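Local structure of surface presentation of antigens protein spaK (Salmonella typhimurium, 2FM8) at residues L89-G92 and E97-L100; A56-D61 and N124-F129; I43-K48 and T117-F122. The protein stores effectors such as SipA, SopA, SopE and SopE2 in the bacterial cytoplasm and keeps them ready for delivery by type III secretion into host cells. All coordinates share one frame; numbering follows the deposited sequence.

Interaction 1: L89-G92 and E97-L100; sequences LLLG and ELTL
Leu-100 turns its CG away from its own backbone N (chi1 -179°), which carries CD1 across to Leu-91 on strand 90-94 and to Leu-89 just before it. Leu-89 and Leu-91 have the other common torsion, with CG beside the backbone N and opposite the carbonyl carbon. The Leu-100 methyl CD1 meets two side chains. Leu-100 CD1 lies 3.9 Å from Leu-89 CB and 4.1 Å from Leu-91 CD2, and in both pairs the side chains cross obliquely. Leu-91 CD2 also lies 4.2 Å from Leu-98 CD2, so one leucine methyl touches two on the facing strand.

The backbone is that of an antiparallel beta hairpin. Gly-92 and Thr-99 form a hydrogen-bonded pair, while Leu-91 and Leu-100 form the non-hydrogen-bonded pair beside it. Gly-92 N donates to Thr-99 O at 2.9 Å, and Thr-99 N returns a 2.7 Å bond to Gly-92 O. Leu-98 CD1 also lies against Gly-92 O, at 3.3 Å. Leu-91 CA makes a CH...O contact with Thr-99 O, which already accepts from Gly-92.

Thr-99 lies on the other face of the sheet, where it packs on Trp-55 and Gln-57 of strand 51-57. The leucine face is covered by helix 62-78, through Ile-73 and Ile-77, and by helix 112-132, through Phe-122 and Phe-129. Strand 90-94 is outermost in the chain's sheet, and Leu-90 packs on Leu-90 of the second subunit.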
loop_
_atom_site.group_PDB
_atom_site.type_symbol
_atom_site.label_atom_id
_atom_site.label_comp_id
_atom_site.label_asym_id
_atom_site.label_seq_id
_atom_site.Cartn_x
_atom_site.Cartn_y
_atom_site.Cartn_z
ATOM N N LEU A 89 8.840 0.952 -14.347
ATOM C CA LEU A 89 9.628 0.430 -13.221
ATOM C C LEU A 89 8.710 -0.214 -12.195
ATOM O O LEU A 89 7.525 0.119 -12.110
ATOM C CB LEU A 89 10.433 1.554 -12.556
ATOM C CG LEU A 89 11.503 2.230 -13.437
ATOM C CD1 LEU A 89 11.993 3.536 -12.913
ATOM C CD2 LEU A 89 12.677 1.315 -13.628
ATOM N N LEU A 90 9.265 -1.149 -11.424
ATOM C CA LEU A 90 8.531 -1.918 -10.402
ATOM C C LEU A 90 9.151 -1.613 -9.054
ATOM O O LEU A 90 10.318 -1.253 -8.959
ATOM C CB LEU A 90 8.633 -3.443 -10.659
ATOM C CG LEU A 90 8.135 -3.928 -12.020
ATOM C CD1 LEU A 90 8.297 -5.412 -12.199
ATOM C CD2 LEU A 90 6.668 -3.565 -12.254
ATOM N N LEU A 91 8.361 -1.774 -8.010
ATOM C CA LEU A 91 8.825 -1.627 -6.642
ATOM C C LEU A 91 8.691 -2.943 -5.904
ATOM O O LEU A 91 7.659 -3.561 -5.933
ATOM C CB LEU A 91 8.018 -0.562 -5.906
ATOM C CG LEU A 91 8.171 0.837 -6.459
ATOM C CD1 LEU A 91 7.072 1.733 -5.871
ATOM C CD2 LEU A 91 9.536 1.425 -6.156
ATOM N N GLY A 92 9.731 -3.344 -5.219
ATOM C CA GLY A 92 9.655 -4.452 -4.286
ATOM C C GLY A 92 10.298 -4.057 -2.959
ATOM O O GLY A 92 10.427 -2.880 -2.633
ATOM N N GLU A 97 14.009 -2.975 2.936
ATOM C CA GLU A 97 14.181 -1.730 2.205
ATOM C C GLU A 97 13.372 -1.753 0.921
ATOM O O GLU A 97 13.281 -2.782 0.276
ATOM C CB GLU A 97 15.650 -1.517 1.876
ATOM C CG GLU A 97 16.577 -1.548 3.087
ATOM C CD GLU A 97 17.946 -0.845 2.847
ATOM O OE1 GLU A 97 18.169 -0.201 1.770
ATOM O OE2 GLU A 97 18.770 -0.918 3.787
ATOM N N LEU A 98 12.768 -0.619 0.563
ATOM C CA LEU A 98 12.117 -0.510 -0.717
ATOM C C LEU A 98 13.127 -0.689 -1.862
ATOM O O LEU A 98 14.243 -0.139 -1.820
ATOM C CB LEU A 98 11.441 0.839 -0.856
ATOM C CG LEU A 98 10.497 0.978 -2.054
ATOM C CD1 LEU A 98 9.260 0.100 -1.896
ATOM C CD2 LEU A 98 10.084 2.454 -2.123
ATOM N N THR A 99 12.715 -1.417 -2.892
ATOM C CA THR A 99 13.572 -1.712 -4.033
ATOM C C THR A 99 12.979 -1.165 -5.333
ATOM O O THR A 99 11.781 -1.292 -5.601
ATOM C CB THR A 99 13.818 -3.232 -4.083
ATOM O OG1 THR A 99 14.550 -3.605 -2.896
ATOM C CG2 THR A 99 14.679 -3.606 -5.244
ATOM N N LEU A 100 13.811 -0.494 -6.126
ATOM C CA LEU A 100 13.425 -0.037 -7.448
ATOM C C LEU A 100 13.978 -1.043 -8.447
ATOM O O LEU A 100 15.156 -1.377 -8.391
ATOM C CB LEU A 100 14.018 1.348 -7.741
ATOM C CG LEU A 100 13.664 1.958 -9.109
ATOM C CD1 LEU A 100 12.140 2.257 -9.145
ATOM C CD2 LEU A 100 14.493 3.224 -9.382
#

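Interaction 2: A56-D61 and N124-F129; sequences AQLGAD and NYLEVF
Ala-56 lies near the end of strand 51-57, and Leu-58 begins the loop after it; their CA atoms lie 7.6 Å from Leu-126 CA and 7.8 Å from Phe-129 CA, respectively, on helix 112-132. Only side chains span this gap.

Leu-126 does most of the work from the helix. Its CG is swung away from the backbone N (chi1 176°), and this brings the CD1 branch nearer the strand end. CD1 meets two carbons there. Leu-58 CD2 is 3.6 Å from Leu-126 CD1, and Ala-56 CB is 3.8 Å from the same methyl. The two leucines slide past each other in opposite directions, and their closest atoms are the methyls CD2 of Leu-58 and CD1 of Leu-126. Leu-58 keeps CG beside its backbone N (chi1 -65°), and its two methyls serve different partners. CD2 takes Leu-126, while Leu-58 CD1 lies 4.4 Å from Phe-129 CB.

Phe-129 starts toward the loop, but its ring leads away from it. In the ring plane, an edge faces Tyr-125 C, one turn back on the same helix. The Phe-129 side chain packs on Ile-73, Thr-76 and Ile-77 of helix 62-78 and on Leu-100 of the sheet. Leu-58 also touches Leu-98 and Leu-133. The contact thus sits where the sheet, its following loop and two helices come together.

No hydrogen bond crosses between the segments. Some of the backbone is bonded elsewhere: Phe-129 N bonds Tyr-125 O within the helix, and Ala-56 and Leu-58 pair with Leu-100 and Leu-98 of strand 97-103. All four touching residues are buried. The chemistry is purely apolar, which implies that close fit and exclusion of water hold the helix against the strand end and the loop after it, without any directional bond.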
loop_
_atom_site.group_PDB
_atom_site.type_symbol
_atom_site.label_atom_id
_atom_site.label_comp_id
_atom_site.label_asym_id
_atom_site.label_seq_id
_atom_site.Cartn_x
_atom_site.Cartn_y
_atom_site.Cartn_z
ATOM N N ALA A 56 17.928 -1.579 -7.351
ATOM C CA ALA A 56 18.608 -0.923 -6.243
ATOM C C ALA A 56 17.696 -0.914 -5.031
ATOM O O ALA A 56 16.508 -0.630 -5.152
ATOM C CB ALA A 56 18.987 0.500 -6.615
ATOM N N GLN A 57 18.253 -1.220 -3.870
ATOM C CA GLN A 57 17.603 -0.903 -2.593
ATOM C C GLN A 57 17.685 0.577 -2.302
ATOM O O GLN A 57 18.697 1.210 -2.583
ATOM C CB GLN A 57 18.249 -1.691 -1.463
ATOM C CG GLN A 57 17.980 -3.166 -1.569
ATOM C CD GLN A 57 18.721 -3.949 -0.515
ATOM O OE1 GLN A 57 19.266 -3.366 0.431
ATOM N NE2 GLN A 57 18.731 -5.280 -0.650
ATOM N N LEU A 58 16.620 1.144 -1.738
ATOM C CA LEU A 58 16.518 2.581 -1.652
ATOM C C LEU A 58 16.829 3.171 -0.282
ATOM O O LEU A 58 16.693 4.373 -0.105
ATOM C CB LEU A 58 15.152 3.049 -2.136
ATOM C CG LEU A 58 14.852 2.803 -3.610
ATOM C CD1 LEU A 58 13.390 3.092 -3.889
ATOM C CD2 LEU A 58 15.758 3.630 -4.514
ATOM N N GLY A 59 17.315 2.376 0.665
ATOM C CA GLY A 59 17.754 2.944 1.949
ATOM C C GLY A 59 17.031 2.382 3.164
ATOM O O GLY A 59 15.884 1.921 3.070
ATOM N N ALA A 60 17.730 2.413 4.299
ATOM C CA ALA A 60 17.257 1.809 5.560
ATOM C C ALA A 60 15.888 2.325 6.003
ATOM O O ALA A 60 15.110 1.582 6.593
ATOM C CB ALA A 60 18.286 2.061 6.678
ATOM N N ASP A 61 15.602 3.592 5.746
ATOM C CA ASP A 61 14.311 4.176 6.163
ATOM C C ASP A 61 13.274 4.330 5.044
ATOM O O ASP A 61 12.235 4.943 5.266
ATOM C CB ASP A 61 14.545 5.552 6.782
ATOM C CG ASP A 61 15.259 5.475 8.136
ATOM O OD1 ASP A 61 15.114 4.443 8.865
ATOM O OD2 ASP A 61 15.937 6.470 8.472
ATOM N N ASN A 124 19.303 7.837 -13.564
ATOM C CA ASN A 124 18.468 9.004 -13.445
ATOM C C ASN A 124 17.273 8.746 -12.492
ATOM O O ASN A 124 16.985 9.534 -11.577
ATOM C CB ASN A 124 17.883 9.375 -14.815
ATOM C CG ASN A 124 18.825 10.138 -15.693
ATOM O OD1 ASN A 124 19.854 10.645 -15.273
ATOM N ND2 ASN A 124 18.451 10.235 -16.960
ATOM N N TYR A 125 16.582 7.635 -12.701
ATOM C CA TYR A 125 15.443 7.316 -11.826
ATOM C C TYR A 125 15.866 6.987 -10.425
ATOM O O TYR A 125 15.166 7.313 -9.476
ATOM C CB TYR A 125 14.606 6.170 -12.368
ATOM C CG TYR A 125 13.870 6.496 -13.624
ATOM C CD1 TYR A 125 12.751 7.332 -13.629
ATOM C CD2 TYR A 125 14.266 5.919 -14.813
ATOM C CE1 TYR A 125 12.054 7.569 -14.848
ATOM C CE2 TYR A 125 13.611 6.162 -15.991
ATOM C CZ TYR A 125 12.540 6.979 -16.015
ATOM O OH TYR A 125 11.962 7.140 -17.267
ATOM N N LEU A 126 16.992 6.325 -10.269
ATOM C CA LEU A 126 17.514 6.087 -8.931
ATOM C C LEU A 126 17.705 7.397 -8.150
ATOM O O LEU A 126 17.357 7.466 -6.994
ATOM C CB LEU A 126 18.815 5.276 -8.967
ATOM C CG LEU A 126 19.466 5.073 -7.587
ATOM C CD1 LEU A 126 18.574 4.228 -6.666
ATOM C CD2 LEU A 126 20.802 4.409 -7.703
ATOM N N GLU A 127 18.282 8.421 -8.782
ATOM C CA GLU A 127 18.412 9.727 -8.156
ATOM C C GLU A 127 17.074 10.269 -7.708
ATOM O O GLU A 127 16.916 10.712 -6.581
ATOM C CB GLU A 127 19.050 10.760 -9.106
ATOM C CG GLU A 127 20.456 10.995 -8.815
ATOM C CD GLU A 127 21.136 12.020 -9.735
ATOM O OE1 GLU A 127 21.777 12.929 -9.175
ATOM O OE2 GLU A 127 21.034 11.903 -10.971
ATOM N N VAL A 128 16.119 10.234 -8.617
ATOM C CA VAL A 128 14.804 10.791 -8.358
ATOM C C VAL A 128 14.041 10.030 -7.279
ATOM O O VAL A 128 13.486 10.630 -6.349
ATOM C CB VAL A 128 14.054 10.914 -9.725
ATOM C CG1 VAL A 128 12.627 10.951 -9.576
ATOM C CG2 VAL A 128 14.579 12.168 -10.466
ATOM N N PHE A 129 13.979 8.709 -7.393
ATOM C CA PHE A 129 13.262 7.917 -6.382
ATOM C C PHE A 129 13.946 8.032 -5.013
ATOM O O PHE A 129 13.287 8.219 -4.020
ATOM C CB PHE A 129 13.174 6.441 -6.784
ATOM C CG PHE A 129 12.038 6.122 -7.723
ATOM C CD1 PHE A 129 10.852 5.645 -7.242
ATOM C CD2 PHE A 129 12.196 6.256 -9.091
ATOM C CE1 PHE A 129 9.782 5.346 -8.105
ATOM C CE2 PHE A 129 11.161 5.962 -9.967
ATOM C CZ PHE A 129 9.949 5.518 -9.476
#

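Interaction 3: I43-K48 and T117-F122; sequences ICISVK and TALNGF
Ile-45 reaches Leu-119 with one branch. Its CB leaves strand 43-48 without meeting the helix segment. The next atom, CG1, sits beside the backbone N (chi1 -53°) and begins the approach, with Ile-45 CG1 4.2 Å from Leu-119 CD2. The tip comes closer: Ile-45 CD1 lies 3.9 Å from the same Leu-119 CD2. The two side chains cross at about a right angle, and Leu-119 CD2 takes both CG1 and CD1 of Ile-45.

Ile-43 makes the second touch. Ile-43 CD1 lies at the edge of the Phe-122 ring, near its plane, 4.1 Å from Phe-122 CD2. It does not cover a ring face.

Helix 112-132 lies over the sheet here. Ile-54 of strand 51-57 touches both Ile-43 and Phe-122, and helix 6-17 adds Val-10 against Ile-45 and Ala-13 against Leu-119. A chain of another protein in the assembly packs on Leu-119 and hydrogen-bonds Asn-120 OD1, consistent with a bound effector.

The touching groups are all hydrocarbon and buried, with no hydrogen bond across the segments. Dispersion and water exclusion therefore join helix to strand.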
loop_
_atom_site.group_PDB
_atom_site.type_symbol
_atom_site.label_atom_id
_atom_site.label_comp_id
_atom_site.label_asym_id
_atom_site.label_seq_id
_atom_site.Cartn_x
_atom_site.Cartn_y
_atom_site.Cartn_z
ATOM N N ILE A 43 23.765 0.032 -7.730
ATOM C CA ILE A 43 22.966 -0.585 -8.775
ATOM C C ILE A 43 23.412 -2.049 -8.984
ATOM O O ILE A 43 24.613 -2.334 -9.173
ATOM C CB ILE A 43 23.087 0.217 -10.059
ATOM C CG1 ILE A 43 22.578 1.642 -9.813
ATOM C CG2 ILE A 43 22.375 -0.503 -11.236
ATOM C CD1 ILE A 43 22.739 2.605 -11.000
ATOM N N CYS A 44 22.443 -2.962 -8.920
ATOM C CA CYS A 44 22.662 -4.377 -9.153
ATOM C C CYS A 44 22.106 -4.761 -10.508
ATOM O O CYS A 44 21.044 -4.296 -10.923
ATOM C CB CYS A 44 22.016 -5.237 -8.076
ATOM S SG CYS A 44 22.550 -4.856 -6.391
ATOM N N ILE A 45 22.858 -5.614 -11.196
ATOM C CA ILE A 45 22.452 -6.161 -12.468
ATOM C C ILE A 45 22.489 -7.675 -12.383
ATOM O O ILE A 45 23.505 -8.259 -11.994
ATOM C CB ILE A 45 23.347 -5.704 -13.609
ATOM C CG1 ILE A 45 23.450 -4.171 -13.605
ATOM C CG2 ILE A 45 22.775 -6.246 -14.942
ATOM C CD1 ILE A 45 24.709 -3.644 -14.071
ATOM N N SER A 46 21.385 -8.312 -12.743
ATOM C CA SER A 46 21.360 -9.764 -12.743
ATOM C C SER A 46 20.474 -10.400 -13.789
ATOM O O SER A 46 19.478 -9.822 -14.201
ATOM C CB SER A 46 20.920 -10.285 -11.392
ATOM O OG SER A 46 21.491 -11.571 -11.273
ATOM N N VAL A 47 20.878 -11.610 -14.194
ATOM C CA VAL A 47 20.099 -12.477 -15.075
ATOM C C VAL A 47 19.390 -13.541 -14.245
ATOM O O VAL A 47 20.002 -14.290 -13.474
ATOM C CB VAL A 47 20.973 -13.145 -16.138
ATOM C CG1 VAL A 47 20.125 -14.005 -17.089
ATOM C CG2 VAL A 47 21.741 -12.082 -16.907
ATOM N N LYS A 48 18.086 -13.611 -14.419
ATOM C CA LYS A 48 17.272 -14.486 -13.630
ATOM C C LYS A 48 16.408 -15.206 -14.636
ATOM O O LYS A 48 15.506 -14.612 -15.214
ATOM C CB LYS A 48 16.452 -13.674 -12.633
ATOM C CG LYS A 48 15.997 -14.441 -11.395
ATOM C CD LYS A 48 15.382 -13.458 -10.368
ATOM C CE LYS A 48 14.587 -14.172 -9.253
ATOM N NZ LYS A 48 13.290 -13.440 -8.927
ATOM N N THR A 117 21.929 3.030 -22.496
ATOM C CA THR A 117 20.715 3.837 -22.366
ATOM C C THR A 117 19.880 3.382 -21.170
ATOM O O THR A 117 19.384 4.211 -20.392
ATOM C CB THR A 117 19.879 3.782 -23.660
ATOM O OG1 THR A 117 20.612 4.444 -24.714
ATOM C CG2 THR A 117 18.503 4.432 -23.485
ATOM N N ALA A 118 19.732 2.064 -21.027
ATOM C CA ALA A 118 19.016 1.508 -19.897
ATOM C C ALA A 118 19.718 1.805 -18.568
ATOM O O ALA A 118 19.059 2.158 -17.604
ATOM C CB ALA A 118 18.841 -0.015 -20.062
ATOM N N LEU A 119 21.039 1.618 -18.501
ATOM C CA LEU A 119 21.750 1.843 -17.241
ATOM C C LEU A 119 21.765 3.306 -16.798
ATOM O O LEU A 119 21.633 3.602 -15.610
ATOM C CB LEU A 119 23.213 1.362 -17.305
ATOM C CG LEU A 119 23.517 -0.130 -17.227
ATOM C CD1 LEU A 119 25.060 -0.369 -17.399
ATOM C CD2 LEU A 119 23.040 -0.717 -15.950
ATOM N N ASN A 120 21.974 4.217 -17.747
ATOM C CA ASN A 120 22.001 5.642 -17.437
ATOM C C ASN A 120 20.603 6.145 -17.095
ATOM O O ASN A 120 20.435 7.001 -16.221
ATOM C CB ASN A 120 22.586 6.412 -18.612
ATOM C CG ASN A 120 24.101 6.270 -18.696
ATOM O OD1 ASN A 120 24.831 6.821 -17.865
ATOM N ND2 ASN A 120 24.572 5.525 -19.675
ATOM N N GLY A 121 19.602 5.597 -17.784
ATOM C CA GLY A 121 18.220 5.904 -17.484
ATOM C C GLY A 121 17.849 5.443 -16.077
ATOM O O GLY A 121 17.214 6.174 -15.317
ATOM N N PHE A 122 18.260 4.235 -15.730
ATOM C CA PHE A 122 18.070 3.726 -14.379
ATOM C C PHE A 122 18.757 4.612 -13.362
ATOM O O PHE A 122 18.179 4.933 -12.349
ATOM C CB PHE A 122 18.533 2.281 -14.213
ATOM C CG PHE A 122 18.083 1.668 -12.915
ATOM C CD1 PHE A 122 16.897 0.959 -12.842
ATOM C CD2 PHE A 122 18.830 1.826 -11.755
ATOM C CE1 PHE A 122 16.454 0.423 -11.628
ATOM C CE2 PHE A 122 18.406 1.279 -10.551
ATOM C CZ PHE A 122 17.213 0.579 -10.492
#

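All three contacts bear on one antiparallel sheet, and helix 112-132 supplies one side of interactions 2 and 3. Interactions 1 and 2 have centres about 9 Å apart and meet through the backbone of neighbouring strands. Leu-98 O lies 2.7 Å from Leu-58 N and Leu-100 N lies 2.9 Å from Ala-56 O, both probable hydrogen bonds. Interaction 3 is about 13 Å from each of the others, centre to centre. It joins interaction 2 where Leu-126 CD2 lies 3.9 Å from Ile-43 CG1. Phe-122 CZ links all three, being 3.5 Å from Leu-100 O and 3.9 Å from Ala-56 N. Interaction 1 borders the second subunit; interaction 3 borders the other protein.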